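Local coordinates for porin protein associated with imipenem resistance (Acinetobacter baumannii, PDB 4FUV), which forms an eight-stranded beta-barrel in the outer membrane and probably takes part in the transport of ornithine and the antibiotic imipenem, at residues Q15-A21 against A33-A38; N39-G43 against E80-A86; N161-E167 against K218-F224. The contacts are given in a common frame with arbitrary orientation. Where two conformers were deposited one is given. Residues are numbered along the deposited sequence.

How the interactions relate
All three contacts belong to one curled antiparallel sheet, the barrel wall, each partly buried. Interactions 1 and 2 lie at the end of the barrel near the chain termini, their centres about 25 and 26 Å from the chain centre; there, loops and turns add tryptophan, proline, tyrosine and water to short strand pairing. Interaction 3, centred about 18 Å from it, is regular ladder, with valines on the outside and charges within. Interactions 1 and 3 share a seam, where Ala21 O probably accepts a hydrogen bond from Phe223 N at 2.7 Å. Interaction 2 joins strand 42-56, the neighbour of 29-37, to 64-81. Inside, Glu80 OE2 lies 4.2 Å from Glu167 OE1, like charges brought close.

Interaction 1: residues Q15-A21 against A33-A38; sequences QLIPVGA and ALLWQA. With C8E ((hydroxyethyloxy)tri(ethyloxy)octane), chain I.
Residues 33-37 run extended, and residues 20-21 pair with them antiparallel after an irregular lead-in from Gln15 to Val19. Gly20 and Leu35 form a hydrogen-bonded pair (CA-CA 5.2 Å), with Leu35 N donating to Gly20 O at 2.8 Å; Ala21 and Leu34 form the next, non-hydrogen-bonded pair. Leu35 O receives Val19 N at 2.8 Å and, weakly, Gly20 N at 3.4 Å, so two residues face one: a classic beta bulge, with Val19 at phi/psi -94/-18. Beyond it the chains diverge, and a water lies 2.7 Å from Ile17 O and accepts from Gln37 N at 2.9 Å.

Trp36 starts away from 15-21, but chi1 m and chi2 -103° bring its indole back against Leu16 to Pro18. Its NE1 donates to Leu16 O at 2.8 Å, tying down a carbonyl outside the ladder, while Pro18 CB sits over the five-membered ring, 4.0 Å from its centroid, in a CH-pi contact. Proline suits this spot: it has no amide hydrogen to satisfy and offers a compact, rigid apolar ring whose CB can rest on the indole face. Pro18 CB also meets Leu34 CG at 4.2 Å. Ala21 CB touches Leu34 CD1, likewise at 4.2 Å, and Val19 CG2 lies 4.2 Å from Leu35 CB. At the far end Gln15 NE2 reaches Ala38 O in a weak 3.4 Å hydrogen bond. Detergent C19 lies 3.7 Å from Leu16 O.

The two strands make the first hairpin of the barrel. Strand 42-56 flanks 29-37, bonding Trp36 to Leu44, and strand 213-224 flanks 20-26, where Leu35 reaches across to Asn222 and Phe224.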
loop_
_atom_site.group_PDB
_atom_site.type_symbol
_atom_site.label_atom_id
_atom_site.label_comp_id
_atom_site.label_asym_id
_atom_site.label_seq_id
_atom_site.Cartn_x
_atom_site.Cartn_y
_atom_site.Cartn_z
ATOM N N GLN A 15 -50.105 1.203 11.025
ATOM C CA GLN A 15 -49.074 1.534 10.045
ATOM C C GLN A 15 -48.337 2.831 10.355
ATOM O O GLN A 15 -47.172 2.995 9.991
ATOM C CB GLN A 15 -49.695 1.648 8.644
ATOM C CG GLN A 15 -50.226 0.341 8.064
ATOM C CD GLN A 15 -49.117 -0.624 7.709
ATOM O OE1 GLN A 15 -47.934 -0.287 7.799
ATOM N NE2 GLN A 15 -49.489 -1.832 7.299
ATOM N N LEU A 16 -49.019 3.766 11.007
ATOM C CA LEU A 16 -48.441 5.088 11.196
ATOM C C LEU A 16 -47.425 5.125 12.328
ATOM O O LEU A 16 -46.722 6.118 12.508
ATOM C CB LEU A 16 -49.533 6.135 11.415
ATOM C CG LEU A 16 -50.425 6.438 10.207
ATOM C CD1 LEU A 16 -49.692 6.186 8.888
ATOM C CD2 LEU A 16 -51.721 5.650 10.271
ATOM N N ILE A 17 -47.341 4.035 13.079
ATOM C CA ILE A 17 -46.510 4.015 14.277
ATOM C C ILE A 17 -45.175 3.370 13.992
ATOM O O ILE A 17 -45.114 2.240 13.501
ATOM C CB ILE A 17 -47.190 3.292 15.448
ATOM C CG1 ILE A 17 -48.534 3.956 15.756
ATOM C CG2 ILE A 17 -46.290 3.298 16.679
ATOM C CD1 ILE A 17 -49.325 3.272 16.836
ATOM N N PRO A 18 -44.096 4.101 14.273
ATOM C CA PRO A 18 -42.764 3.572 13.975
ATOM C C PRO A 18 -42.484 2.339 14.822
ATOM O O PRO A 18 -43.047 2.174 15.905
ATOM C CB PRO A 18 -41.827 4.729 14.349
ATOM C CG PRO A 18 -42.609 5.609 15.209
ATOM C CD PRO A 18 -44.043 5.467 14.807
ATOM N N VAL A 19 -41.648 1.467 14.289
ATOM C CA VAL A 19 -41.268 0.226 14.940
ATOM C C VAL A 19 -39.975 0.438 15.712
ATOM O O VAL A 19 -39.622 -0.346 16.592
ATOM C CB VAL A 19 -41.050 -0.892 13.902
ATOM C CG1 VAL A 19 -42.374 -1.326 13.320
ATOM C CG2 VAL A 19 -40.072 -0.409 12.780
ATOM N N GLY A 20 -39.261 1.509 15.383
ATOM C CA GLY A 20 -38.000 1.753 16.045
ATOM C C GLY A 20 -37.272 2.983 15.567
ATOM O O GLY A 20 -37.822 3.847 14.877
ATOM N N ALA A 21 -36.006 3.052 15.947
ATOM C CA ALA A 21 -35.180 4.206 15.654
ATOM C C ALA A 21 -33.736 3.745 15.507
ATOM O O ALA A 21 -33.370 2.639 15.913
ATOM C CB ALA A 21 -35.307 5.244 16.757
ATOM N N ALA A 33 -32.515 8.143 12.548
ATOM C CA ALA A 33 -33.774 8.059 11.820
ATOM C C ALA A 33 -34.852 7.369 12.643
ATOM O O ALA A 33 -34.556 6.581 13.545
ATOM C CB ALA A 33 -33.581 7.316 10.463
ATOM N N LEU A 34 -36.102 7.682 12.322
ATOM C CA LEU A 34 -37.257 6.942 12.833
ATOM C C LEU A 34 -37.559 5.908 11.766
ATOM O O LEU A 34 -37.367 6.181 10.566
ATOM C CB LEU A 34 -38.444 7.898 12.965
ATOM C CG LEU A 34 -39.219 8.052 14.270
ATOM C CD1 LEU A 34 -38.332 7.838 15.475
ATOM C CD2 LEU A 34 -39.855 9.430 14.296
ATOM N N LEU A 35 -38.014 4.728 12.179
ATOM C CA LEU A 35 -38.200 3.612 11.239
ATOM C C LEU A 35 -39.629 3.094 11.301
ATOM O O LEU A 35 -40.138 2.841 12.404
ATOM C CB LEU A 35 -37.277 2.449 11.609
ATOM C CG LEU A 35 -35.758 2.669 11.700
ATOM C CD1 LEU A 35 -35.064 1.429 12.316
ATOM C CD2 LEU A 35 -35.208 2.959 10.333
ATOM N N TRP A 36 -40.253 2.912 10.135
ATOM C CA TRP A 36 -41.567 2.276 10.034
ATOM C C TRP A 36 -41.401 0.995 9.235
ATOM O O TRP A 36 -40.539 0.922 8.355
ATOM C CB TRP A 36 -42.590 3.166 9.306
ATOM C CG TRP A 36 -43.023 4.396 10.057
ATOM C CD1 TRP A 36 -44.214 4.585 10.730
ATOM C CD2 TRP A 36 -42.288 5.604 10.214
ATOM N NE1 TRP A 36 -44.251 5.834 11.291
ATOM C CE2 TRP A 36 -43.070 6.489 10.989
ATOM C CE3 TRP A 36 -41.025 6.038 9.775
ATOM C CZ2 TRP A 36 -42.654 7.766 11.330
ATOM C CZ3 TRP A 36 -40.602 7.314 10.127
ATOM C CH2 TRP A 36 -41.416 8.164 10.891
ATOM N N GLN A 37 -42.219 -0.011 9.543
ATOM C CA GLN A 37 -42.222 -1.257 8.782
ATOM C C GLN A 37 -43.663 -1.532 8.325
ATOM O O GLN A 37 -44.565 -1.729 9.138
ATOM C CB GLN A 37 -41.641 -2.410 9.619
ATOM C CG GLN A 37 -41.185 -3.660 8.842
ATOM C CD GLN A 37 -39.841 -3.494 8.104
ATOM O OE1 GLN A 37 -38.883 -2.945 8.644
ATOM N NE2 GLN A 37 -39.776 -3.992 6.865
ATOM N N ALA A 38 -43.887 -1.487 7.016
ATOM C CA ALA A 38 -45.233 -1.692 6.482
ATOM C C ALA A 38 -45.563 -3.183 6.423
ATOM O O ALA A 38 -46.695 -3.590 6.691
ATOM C CB ALA A 38 -45.380 -1.050 5.104
HETATM C C17 C8E I . -49.111 7.768 14.900
HETATM O O18 C8E I . -48.242 8.670 15.559
HETATM C C19 C8E I . -47.079 8.948 14.797
HETATM C C20 C8E I . -45.903 9.194 15.745
HETATM O O21 C8E I . -44.858 9.880 15.075
HETATM O O HOH W 1 -44.296 0.818 11.313
#

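Interaction 2: residues N39-G43 against E80-A86; sequences NPYVG and EIRPWGA. With C8E ((hydroxyethyloxy)tri(ethyloxy)octane), chain E; C8E ((hydroxyethyloxy)tri(ethyloxy)octane), chain H.
Tyr41 (chi1 m) packs its ring against Ala86, beside the 82-85 turn: CZ is 3.9 Å and OH 3.4 Å from Ala86 CB, while the ring edge passes Pro83 O, 3.8 Å from CE1. The small alanine leaves room for the ring, and Pro40 CB packs on the same methyl at 4.2 Å. Asn39 (chi1 p) shapes the approach as an Asx turn, its OD1 accepting Tyr41 N at 2.7 Å and, weakly, Val42 N at 2.9 Å.

Strands 42-56 and 64-81 form a long antiparallel hairpin of the barrel, and this is its open end. Gly43 and Glu80 are a hydrogen-bonded pair (Gly43 N to Glu80 O 2.9 Å, Glu80 N to Gly43 O 2.7 Å); Val42 and Ile81 are non-hydrogen-bonded, CA-CA 4.9 Å. Arg82 N then donates to Tyr41 O at 2.9 Å before a type I turn, Arg82 to Gly85. A CB on Gly85 would clash with Pro40 O, which instead lies 3.2 Å from Gly85 CA. One water donates to Pro40 O (2.6 Å) and Gly85 O (2.7 Å).

Inside, Glu80 OE1 meets Arg82 NH1 at 3.2 Å in a salt bridge, while Glu80 OE2 pairs with Arg22. Trp84 NE1 donates to detergent O12 at 3.0 Å.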
loop_
_atom_site.group_PDB
_atom_site.type_symbol
_atom_site.label_atom_id
_atom_site.label_comp_id
_atom_site.label_asym_id
_atom_site.label_seq_id
_atom_site.Cartn_x
_atom_site.Cartn_y
_atom_site.Cartn_z
ATOM N N ASN A 39 -44.557 -3.978 6.072
ATOM C CA ASN A 39 -44.644 -5.432 6.099
ATOM C C ASN A 39 -43.195 -5.950 6.169
ATOM O O ASN A 39 -42.273 -5.134 6.168
ATOM C CB ASN A 39 -45.443 -5.946 4.876
ATOM C CG ASN A 39 -44.792 -5.598 3.542
ATOM O OD1 ASN A 39 -43.586 -5.789 3.338
ATOM N ND2 ASN A 39 -45.602 -5.100 2.619
ATOM N N PRO A 40 -42.973 -7.279 6.233
ATOM C CA PRO A 40 -41.563 -7.687 6.380
ATOM C C PRO A 40 -40.636 -7.242 5.237
ATOM O O PRO A 40 -39.422 -7.191 5.427
ATOM C CB PRO A 40 -41.642 -9.214 6.403
ATOM C CG PRO A 40 -43.017 -9.512 6.951
ATOM C CD PRO A 40 -43.901 -8.416 6.418
ATOM N N TYR A 41 -41.206 -6.910 4.084
ATOM C CA TYR A 41 -40.421 -6.601 2.896
ATOM C C TYR A 41 -40.209 -5.093 2.670
ATOM O O TYR A 41 -39.251 -4.689 2.016
ATOM C CB TYR A 41 -41.088 -7.231 1.674
ATOM C CG TYR A 41 -41.250 -8.729 1.798
ATOM C CD1 TYR A 41 -40.171 -9.578 1.580
ATOM C CD2 TYR A 41 -42.470 -9.296 2.179
ATOM C CE1 TYR A 41 -40.297 -10.961 1.696
ATOM C CE2 TYR A 41 -42.608 -10.696 2.301
ATOM C CZ TYR A 41 -41.513 -11.510 2.059
ATOM O OH TYR A 41 -41.611 -12.881 2.179
ATOM N N VAL A 42 -41.107 -4.266 3.202
ATOM C CA VAL A 42 -41.111 -2.849 2.863
ATOM C C VAL A 42 -41.161 -1.978 4.101
ATOM O O VAL A 42 -42.078 -2.068 4.927
ATOM C CB VAL A 42 -42.262 -2.471 1.909
ATOM C CG1 VAL A 42 -42.248 -0.962 1.614
ATOM C CG2 VAL A 42 -42.130 -3.240 0.606
ATOM N N GLY A 43 -40.152 -1.126 4.224
ATOM C CA GLY A 43 -40.053 -0.253 5.365
ATOM C C GLY A 43 -39.654 1.136 4.941
ATOM O O GLY A 43 -39.385 1.395 3.760
ATOM N N GLU A 80 -37.037 1.161 2.372
ATOM C CA GLU A 80 -36.098 0.047 2.445
ATOM C C GLU A 80 -36.780 -1.263 2.030
ATOM O O GLU A 80 -37.792 -1.673 2.599
ATOM C CB GLU A 80 -35.488 -0.079 3.848
ATOM C CG GLU A 80 -34.875 1.226 4.367
ATOM C CD GLU A 80 -34.137 1.041 5.685
ATOM O OE1 GLU A 80 -34.418 0.057 6.411
ATOM O OE2 GLU A 80 -33.267 1.882 5.990
ATOM N N ILE A 81 -36.213 -1.911 1.031
ATOM C CA ILE A 81 -36.780 -3.143 0.515
ATOM C C ILE A 81 -35.895 -4.324 0.878
ATOM O O ILE A 81 -34.723 -4.375 0.508
ATOM C CB ILE A 81 -36.996 -3.087 -1.015
ATOM C CG1 ILE A 81 -38.075 -2.059 -1.363
ATOM C CG2 ILE A 81 -37.422 -4.484 -1.546
ATOM C CD1 ILE A 81 -37.570 -0.694 -1.723
ATOM N N ARG A 82 -36.479 -5.275 1.603
ATOM C CA ARG A 82 -35.762 -6.464 2.048
ATOM C C ARG A 82 -36.249 -7.683 1.274
ATOM O O ARG A 82 -37.335 -8.184 1.554
ATOM C CB ARG A 82 -35.987 -6.668 3.553
ATOM C CG ARG A 82 -35.319 -5.623 4.430
ATOM C CD ARG A 82 -35.710 -5.779 5.931
ATOM N NE ARG A 82 -34.655 -5.274 6.808
ATOM C CZ ARG A 82 -34.343 -3.981 6.937
ATOM N NH1 ARG A 82 -35.017 -3.049 6.267
ATOM N NH2 ARG A 82 -33.366 -3.618 7.757
ATOM N N PRO A 83 -35.464 -8.140 0.278
ATOM C CA PRO A 83 -35.901 -9.281 -0.547
ATOM C C PRO A 83 -36.131 -10.541 0.290
ATOM O O PRO A 83 -36.957 -11.366 -0.076
ATOM C CB PRO A 83 -34.736 -9.477 -1.539
ATOM C CG PRO A 83 -34.146 -8.083 -1.682
ATOM C CD PRO A 83 -34.255 -7.492 -0.271
ATOM N N TRP A 84 -35.436 -10.661 1.417
ATOM C CA TRP A 84 -35.596 -11.802 2.301
ATOM C C TRP A 84 -36.179 -11.384 3.659
ATOM O O TRP A 84 -35.852 -11.950 4.709
ATOM C CB TRP A 84 -34.255 -12.516 2.456
ATOM C CG TRP A 84 -33.643 -12.858 1.121
ATOM C CD1 TRP A 84 -33.895 -13.969 0.352
ATOM C CD2 TRP A 84 -32.713 -12.079 0.369
ATOM N NE1 TRP A 84 -33.157 -13.935 -0.802
ATOM C CE2 TRP A 84 -32.420 -12.769 -0.806
ATOM C CE3 TRP A 84 -32.086 -10.848 0.617
ATOM C CZ2 TRP A 84 -31.539 -12.285 -1.762
ATOM C CZ3 TRP A 84 -31.211 -10.371 -0.329
ATOM C CH2 TRP A 84 -30.943 -11.084 -1.502
ATOM N N GLY A 85 -37.086 -10.417 3.605
ATOM C CA GLY A 85 -37.611 -9.776 4.793
ATOM C C GLY A 85 -38.316 -10.666 5.793
ATOM O O GLY A 85 -38.342 -10.333 6.984
ATOM N N ALA A 86 -38.888 -11.779 5.326
ATOM C CA ALA A 86 -39.660 -12.662 6.208
ATOM C C ALA A 86 -38.801 -13.790 6.762
ATOM O O ALA A 86 -39.291 -14.641 7.512
ATOM C CB ALA A 86 -40.896 -13.236 5.481
HETATM C C5 C8E E . -32.548 -8.571 -5.575
HETATM C C6 C8E E . -32.665 -10.062 -5.881
HETATM C C7 C8E E . -33.733 -10.730 -5.025
HETATM C C8 C8E E . -33.396 -12.196 -4.777
HETATM O O9 C8E E . -34.578 -12.964 -4.815
HETATM C C10 C8E E . -34.583 -14.054 -3.912
HETATM C C11 C8E E . -33.410 -14.994 -4.151
HETATM O O12 C8E E . -33.420 -15.900 -3.074
HETATM C C13 C8E E . -32.179 -16.500 -2.782
HETATM C C14 C8E E . -32.362 -17.224 -1.454
HETATM O O15 C8E E . -31.409 -16.814 -0.498
HETATM C C16 C8E E . -31.599 -17.487 0.731
HETATM C C17 C8E E . -32.384 -16.611 1.706
HETATM O O18 C8E E . -33.100 -17.373 2.669
HETATM C C19 C8E E . -34.499 -17.370 2.441
HETATM C C20 C8E E . -35.040 -15.966 2.641
HETATM O O21 C8E E . -36.415 -15.974 2.910
HETATM C C1 C8E H . -28.067 -14.170 -1.242
HETATM C C2 C8E H . -28.677 -13.693 0.079
HETATM C C3 C8E H . -28.737 -14.831 1.094
HETATM C C4 C8E H . -28.255 -14.387 2.471
HETATM C C5 C8E H . -28.635 -15.429 3.527
HETATM C C6 C8E H . -27.425 -15.791 4.389
HETATM O O HOH W 2 -38.316 -7.762 7.706
#

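Interaction 3: residues N161-E167 against K218-F224; sequences NWGVFGE and KVGVNFF. With C8E ((hydroxyethyloxy)tri(ethyloxy)octane), chain F.
Segments 162-167 and 218-224 are antiparallel neighbours in the beta-barrel wall, their axes 4.5 Å apart at 152°; strand 213-224 also pairs with the first strand, 20-26, closing the barrel.

Backbone bonds are reciprocal: Gly163 N to Asn222 O 3.1 Å, Asn222 N to Gly163 O 2.8 Å; Phe165 N to Gly220 O 3.0 Å, Gly220 N to Phe165 O 3.1 Å; Glu167 N to Lys218 O 2.8 Å, Lys218 N to Glu167 O 2.9 Å. Phe224 N to Asn161 O, 2.6 Å, ends the ladder.

On the outer face, Trp162 CE3 meets Val221 CG1 at 3.9 Å, and detergent C5 lies 3.9 Å from Val219 CB, as suits a lipid-facing surface. On the inner face, Phe165 (chi1 p) lays its ring over Gly220, where a CB would clash with CE1: aromatic rescue of glycine.

Inside, Lys218 NZ hydrogen-bonds Asn49 and salt-bridges Glu24; Glu167 hydrogen-bonds the Tyr96 and Tyr149 hydroxyls, and a water spans Glu167 OE2 (2.8 Å) and Lys218 NZ (3.1 Å).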
loop_
_atom_site.group_PDB
_atom_site.type_symbol
_atom_site.label_atom_id
_atom_site.label_comp_id
_atom_site.label_asym_id
_atom_site.label_seq_id
_atom_site.Cartn_x
_atom_site.Cartn_y
_atom_site.Cartn_z
ATOM N N ASN A 161 -34.783 -6.827 19.770
ATOM C CA ASN A 161 -34.773 -5.443 20.242
ATOM C C ASN A 161 -33.685 -4.539 19.649
ATOM O O ASN A 161 -33.836 -3.316 19.639
ATOM C CB ASN A 161 -34.669 -5.416 21.764
ATOM C CG ASN A 161 -35.818 -6.144 22.436
ATOM O OD1 ASN A 161 -36.987 -5.946 22.092
ATOM N ND2 ASN A 161 -35.489 -7.004 23.391
ATOM N N TRP A 162 -32.576 -5.115 19.197
ATOM C CA TRP A 162 -31.515 -4.268 18.647
ATOM C C TRP A 162 -30.598 -4.942 17.625
ATOM O O TRP A 162 -30.593 -6.163 17.473
ATOM C CB TRP A 162 -30.701 -3.589 19.759
ATOM C CG TRP A 162 -29.676 -4.449 20.429
ATOM C CD1 TRP A 162 -29.907 -5.478 21.294
ATOM C CD2 TRP A 162 -28.248 -4.329 20.317
ATOM N NE1 TRP A 162 -28.713 -6.017 21.715
ATOM C CE2 TRP A 162 -27.683 -5.332 21.132
ATOM C CE3 TRP A 162 -27.400 -3.481 19.599
ATOM C CZ2 TRP A 162 -26.304 -5.506 21.249
ATOM C CZ3 TRP A 162 -26.031 -3.656 19.716
ATOM C CH2 TRP A 162 -25.497 -4.662 20.536
ATOM N N GLY A 163 -29.839 -4.116 16.912
ATOM C CA GLY A 163 -28.921 -4.599 15.904
ATOM C C GLY A 163 -27.983 -3.511 15.432
ATOM O O GLY A 163 -28.049 -2.371 15.888
ATOM N N VAL A 164 -27.101 -3.871 14.513
ATOM C CA VAL A 164 -26.166 -2.921 13.936
ATOM C C VAL A 164 -26.310 -2.909 12.417
ATOM O O VAL A 164 -26.845 -3.857 11.830
ATOM C CB VAL A 164 -24.740 -3.272 14.341
ATOM C CG1 VAL A 164 -24.603 -3.176 15.869
ATOM C CG2 VAL A 164 -24.400 -4.679 13.862
ATOM N N PHE A 165 -25.867 -1.836 11.773
ATOM C CA PHE A 165 -25.970 -1.788 10.320
ATOM C C PHE A 165 -24.855 -1.006 9.652
ATOM O O PHE A 165 -24.129 -0.254 10.303
ATOM C CB PHE A 165 -27.328 -1.222 9.897
ATOM C CG PHE A 165 -27.393 0.277 9.895
ATOM C CD1 PHE A 165 -27.659 0.979 11.066
ATOM C CD2 PHE A 165 -27.203 0.983 8.717
ATOM C CE1 PHE A 165 -27.726 2.370 11.059
ATOM C CE2 PHE A 165 -27.260 2.362 8.693
ATOM C CZ PHE A 165 -27.522 3.070 9.867
ATOM N N GLY A 166 -24.706 -1.220 8.350
ATOM C CA GLY A 166 -23.890 -0.363 7.515
ATOM C C GLY A 166 -24.715 -0.076 6.279
ATOM O O GLY A 166 -25.567 -0.882 5.919
ATOM N N GLU A 167 -24.477 1.058 5.633
ATOM C CA GLU A 167 -25.201 1.389 4.415
ATOM C C GLU A 167 -24.302 2.167 3.476
ATOM O O GLU A 167 -23.574 3.088 3.891
ATOM C CB GLU A 167 -26.454 2.212 4.721
ATOM C CG GLU A 167 -27.385 2.419 3.515
ATOM C CD GLU A 167 -28.635 3.243 3.843
ATOM O OE1 GLU A 167 -29.390 2.858 4.763
ATOM O OE2 GLU A 167 -28.861 4.281 3.183
ATOM N N LYS A 218 -22.360 4.932 5.801
ATOM C CA LYS A 218 -22.734 5.137 7.201
ATOM C C LYS A 218 -22.803 3.817 7.970
ATOM O O LYS A 218 -23.035 2.762 7.382
ATOM C CB LYS A 218 -24.058 5.926 7.323
ATOM C CG LYS A 218 -25.283 5.242 6.694
ATOM C CD LYS A 218 -26.568 6.075 6.890
ATOM C CE LYS A 218 -26.412 7.489 6.333
ATOM N NZ LYS A 218 -27.698 8.242 6.277
ATOM N N VAL A 219 -22.583 3.887 9.281
ATOM C CA VAL A 219 -22.784 2.747 10.171
ATOM C C VAL A 219 -23.612 3.215 11.367
ATOM O O VAL A 219 -23.743 4.419 11.596
ATOM C CB VAL A 219 -21.449 2.137 10.653
ATOM C CG1 VAL A 219 -20.722 1.468 9.494
ATOM C CG2 VAL A 219 -20.559 3.222 11.297
ATOM N N GLY A 220 -24.179 2.275 12.118
ATOM C CA GLY A 220 -25.016 2.641 13.244
ATOM C C GLY A 220 -25.667 1.506 14.013
ATOM O O GLY A 220 -25.376 0.319 13.817
ATOM N N VAL A 221 -26.560 1.884 14.914
ATOM C CA VAL A 221 -27.234 0.930 15.763
ATOM C C VAL A 221 -28.734 1.104 15.618
ATOM O O VAL A 221 -29.232 2.227 15.632
ATOM C CB VAL A 221 -26.800 1.134 17.221
ATOM C CG1 VAL A 221 -27.446 0.098 18.133
ATOM C CG2 VAL A 221 -25.281 1.090 17.316
ATOM N N ASN A 222 -29.445 -0.011 15.453
ATOM C CA ASN A 222 -30.894 -0.019 15.358
ATOM C C ASN A 222 -31.500 -0.399 16.710
ATOM O O ASN A 222 -31.009 -1.305 17.391
ATOM C CB ASN A 222 -31.367 -1.016 14.293
ATOM C CG ASN A 222 -30.880 -0.659 12.887
ATOM O OD1 ASN A 222 -30.135 -1.412 12.267
ATOM N ND2 ASN A 222 -31.314 0.484 12.383
ATOM N N PHE A 223 -32.557 0.300 17.101
ATOM C CA PHE A 223 -33.282 -0.032 18.323
ATOM C C PHE A 223 -34.731 -0.325 17.974
ATOM O O PHE A 223 -35.348 0.419 17.221
ATOM C CB PHE A 223 -33.217 1.119 19.336
ATOM C CG PHE A 223 -31.816 1.534 19.708
ATOM C CD1 PHE A 223 -31.132 0.889 20.732
ATOM C CD2 PHE A 223 -31.184 2.578 19.039
ATOM C CE1 PHE A 223 -29.845 1.270 21.075
ATOM C CE2 PHE A 223 -29.897 2.965 19.375
ATOM C CZ PHE A 223 -29.223 2.313 20.390
ATOM N N PHE A 224 -35.274 -1.408 18.520
ATOM C CA PHE A 224 -36.664 -1.771 18.255
ATOM C C PHE A 224 -37.452 -1.915 19.544
ATOM O O PHE A 224 -37.022 -2.602 20.467
ATOM C CB PHE A 224 -36.742 -3.056 17.432
ATOM C CG PHE A 224 -36.174 -2.905 16.046
ATOM C CD1 PHE A 224 -36.906 -2.278 15.051
ATOM C CD2 PHE A 224 -34.893 -3.356 15.750
ATOM C CE1 PHE A 224 -36.378 -2.120 13.778
ATOM C CE2 PHE A 224 -34.367 -3.212 14.485
ATOM C CZ PHE A 224 -35.109 -2.593 13.496
HETATM C C4 C8E F . -21.053 -2.009 13.405
HETATM C C5 C8E F . -21.680 -0.623 13.458
HETATM C C6 C8E F . -21.968 -0.204 14.898
HETATM C C7 C8E F . -21.725 1.290 15.086
HETATM O O9 C8E F . -23.746 5.607 16.154
HETATM C C10 C8E F . -23.616 6.509 17.233
HETATM C C11 C8E F . -23.579 7.943 16.706
HETATM O O12 C8E F . -24.814 8.609 16.899
HETATM C C13 C8E F . -24.652 10.004 17.053
HETATM C C14 C8E F . -25.820 10.585 17.840
HETATM C C16 C8E F . -27.200 13.724 16.479
HETATM C C17 C8E F . -28.189 14.467 15.586
HETATM O O18 C8E F . -28.046 15.856 15.784
HETATM C C19 C8E F . -26.775 16.329 15.404
HETATM C C20 C8E F . -26.776 17.854 15.411
HETATM O O21 C8E F . -25.673 18.300 16.168
HETATM O O HOH W 3 -29.624 6.716 4.438
#